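Local coordinates for aromatic amino acid aminotransferase I (Candida albicans WO-1, PDB 6HNU), which probably transfers amino groups between aromatic L-amino acids and 2-oxoglutarate, using pyridoxal 5'-phosphate as cofactor, at residues Q8-T13 / D287-V292. Residues are numbered along the deposited sequence; the frame is centred on the assembly and turned at random.
Sequences QAKDLT and DVEGRV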
loop_
_atom_site.group_PDB
_atom_site.type_symbol
_atom_site.label_atom_id
_atom_site.label_comp_id
_atom_site.label_asym_id
_atom_site.label_seq_id
_atom_site.Cartn_x
_atom_site.Cartn_y
_atom_site.Cartn_z
ATOM N N GLN B 8 31.437 -8.146 -3.088
ATOM C CA GLN B 8 30.311 -7.327 -3.596
ATOM C C GLN B 8 29.459 -8.197 -4.531
ATOM O O GLN B 8 30.036 -9.080 -5.227
ATOM C CB GLN B 8 30.801 -6.095 -4.355
ATOM C CG GLN B 8 31.594 -5.115 -3.499
ATOM C CD GLN B 8 30.726 -4.410 -2.494
ATOM O OE1 GLN B 8 30.859 -4.608 -1.286
ATOM N NE2 GLN B 8 29.842 -3.560 -2.984
ATOM N N ALA B 9 28.154 -7.916 -4.567
ATOM C CA ALA B 9 27.183 -8.484 -5.534
ATOM C C ALA B 9 27.582 -8.059 -6.950
ATOM O O ALA B 9 28.241 -7.019 -7.110
ATOM C CB ALA B 9 25.780 -8.017 -5.218
ATOM N N LYS B 10 27.170 -8.832 -7.948
ATOM C CA LYS B 10 27.286 -8.422 -9.361
ATOM C C LYS B 10 26.474 -7.159 -9.554
ATOM O O LYS B 10 25.503 -6.941 -8.819
ATOM C CB LYS B 10 26.811 -9.514 -10.312
ATOM C CG LYS B 10 27.763 -10.704 -10.392
ATOM C CD LYS B 10 27.522 -11.577 -11.609
ATOM C CE LYS B 10 28.552 -12.679 -11.754
ATOM N NZ LYS B 10 29.912 -12.132 -11.961
ATOM N N ASP B 11 26.906 -6.346 -10.505
ATOM C CA ASP B 11 26.128 -5.198 -11.015
ATOM C C ASP B 11 24.995 -5.753 -11.871
ATOM O O ASP B 11 25.272 -6.273 -12.963
ATOM C CB ASP B 11 27.016 -4.247 -11.819
ATOM C CG ASP B 11 26.275 -2.980 -12.176
ATOM O OD1 ASP B 11 25.061 -3.065 -12.443
ATOM O OD2 ASP B 11 26.921 -1.921 -12.172
ATOM N N LEU B 12 23.753 -5.647 -11.409
ATOM C CA LEU B 12 22.601 -6.193 -12.163
ATOM C C LEU B 12 21.693 -5.052 -12.606
ATOM O O LEU B 12 20.506 -5.302 -12.909
ATOM C CB LEU B 12 21.883 -7.217 -11.276
ATOM C CG LEU B 12 22.722 -8.434 -10.879
ATOM C CD1 LEU B 12 21.920 -9.401 -10.010
ATOM C CD2 LEU B 12 23.244 -9.172 -12.098
ATOM N N THR B 13 22.201 -3.822 -12.673
ATOM C CA THR B 13 21.310 -2.676 -12.999
ATOM C C THR B 13 20.822 -2.854 -14.444
ATOM O O THR B 13 19.714 -2.425 -14.729
ATOM C CB THR B 13 21.930 -1.325 -12.613
ATOM O OG1 THR B 13 23.160 -1.239 -13.303
ATOM C CG2 THR B 13 22.141 -1.151 -11.119
ATOM N N ASP B 287 23.051 -16.876 -2.357
ATOM C CA ASP B 287 23.075 -15.821 -3.397
ATOM C C ASP B 287 24.410 -15.067 -3.374
ATOM O O ASP B 287 24.401 -13.878 -3.192
ATOM C CB ASP B 287 21.914 -14.845 -3.230
ATOM C CG ASP B 287 21.811 -13.835 -4.361
ATOM O OD1 ASP B 287 22.304 -14.131 -5.500
ATOM O OD2 ASP B 287 21.251 -12.750 -4.111
ATOM N N VAL B 288 25.499 -15.735 -3.722
ATOM C CA VAL B 288 26.840 -15.105 -3.782
ATOM C C VAL B 288 26.821 -13.929 -4.768
ATOM O O VAL B 288 27.561 -12.973 -4.503
ATOM C CB VAL B 288 27.941 -16.144 -4.074
ATOM C CG1 VAL B 288 27.962 -17.223 -3.003
ATOM C CG2 VAL B 288 27.815 -16.768 -5.447
ATOM N N GLU B 289 26.012 -13.969 -5.834
ATOM C CA GLU B 289 26.028 -12.955 -6.920
ATOM C C GLU B 289 25.063 -11.778 -6.637
ATOM O O GLU B 289 25.163 -10.762 -7.352
ATOM C CB GLU B 289 25.704 -13.581 -8.278
ATOM C CG GLU B 289 26.668 -14.686 -8.684
ATOM C CD GLU B 289 26.673 -15.026 -10.164
ATOM O OE1 GLU B 289 25.775 -14.578 -10.887
ATOM O OE2 GLU B 289 27.611 -15.719 -10.596
ATOM N N GLY B 290 24.159 -11.864 -5.653
ATOM C CA GLY B 290 23.179 -10.776 -5.410
ATOM C C GLY B 290 22.078 -10.717 -6.467
ATOM O O GLY B 290 21.539 -9.644 -6.686
ATOM N N ARG B 291 21.692 -11.849 -7.067
ATOM C CA ARG B 291 20.626 -11.867 -8.093
ATOM C C ARG B 291 19.329 -12.421 -7.480
ATOM O O ARG B 291 18.412 -12.810 -8.256
ATOM C CB ARG B 291 21.152 -12.639 -9.305
ATOM C CG ARG B 291 21.417 -14.124 -9.041
ATOM C CD ARG B 291 21.663 -14.892 -10.309
ATOM N NE ARG B 291 22.813 -14.357 -11.034
ATOM C CZ ARG B 291 22.761 -13.503 -12.060
ATOM N NH1 ARG B 291 23.893 -13.074 -12.598
ATOM N NH2 ARG B 291 21.613 -13.113 -12.576
ATOM N N VAL B 292 19.256 -12.530 -6.153
ATOM C CA VAL B 292 17.997 -12.984 -5.483
ATOM C C VAL B 292 17.315 -11.766 -4.847
ATOM O O VAL B 292 18.005 -10.988 -4.157
ATOM C CB VAL B 292 18.217 -14.124 -4.478
ATOM C CG1 VAL B 292 16.917 -14.581 -3.840
ATOM C CG2 VAL B 292 18.885 -15.304 -5.127
HETATM O O HOH W 1 29.090 -11.483 -6.034
#
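The guanidinium of Arg291 meets Lys10 CD and Leu12 CD2 obliquely, each 4.0 Å from NH1, while Glu289 OE1 sits at its edge, 2° out of plane. NE and NH1 both donate to that one oxygen, a side-on grip closed into a salt bridge by NH1 at 3.0 Å. NH2 is held separately, by a salt bridge to Asp240 and a hydrogen bond to Phe241 O, so the rotation of the group is fixed from two directions. Lys10 and Glu289 run side by side and point the same way: Lys10 CE packs against the carboxylate, 3.4 Å from CD of Glu289. The chain of Lys10 bends at its last torsion (chi4 -63°), and NZ stays beyond salt-bridge distance of OE2, which leaves the aliphatic part to make the contact. The segment 287-292 is built on a type I beta turn from Asp287 to Gly290 and leads into strand 292-297 of the large mixed sheet in this PLP-dependent aminotransferase; residues 8-13, irregular chain near the N-terminus, pack against it. One direct backbone bond joins them, Lys10 N to Glu289 O at 2.8 Å. A water adds a second link by donating to both Gln8 O and Val288 O. Ala9 CB lies 3.8 Å from the CA of Gly290, whose positive phi (73°) is one glycine tolerates readily. The side chain of Leu12 crosses that of Arg291 at about a right angle, its CD1 3.4 Å from Arg291 CB, and Gln314 NE2 donates to both Lys10 O and Gly290 O.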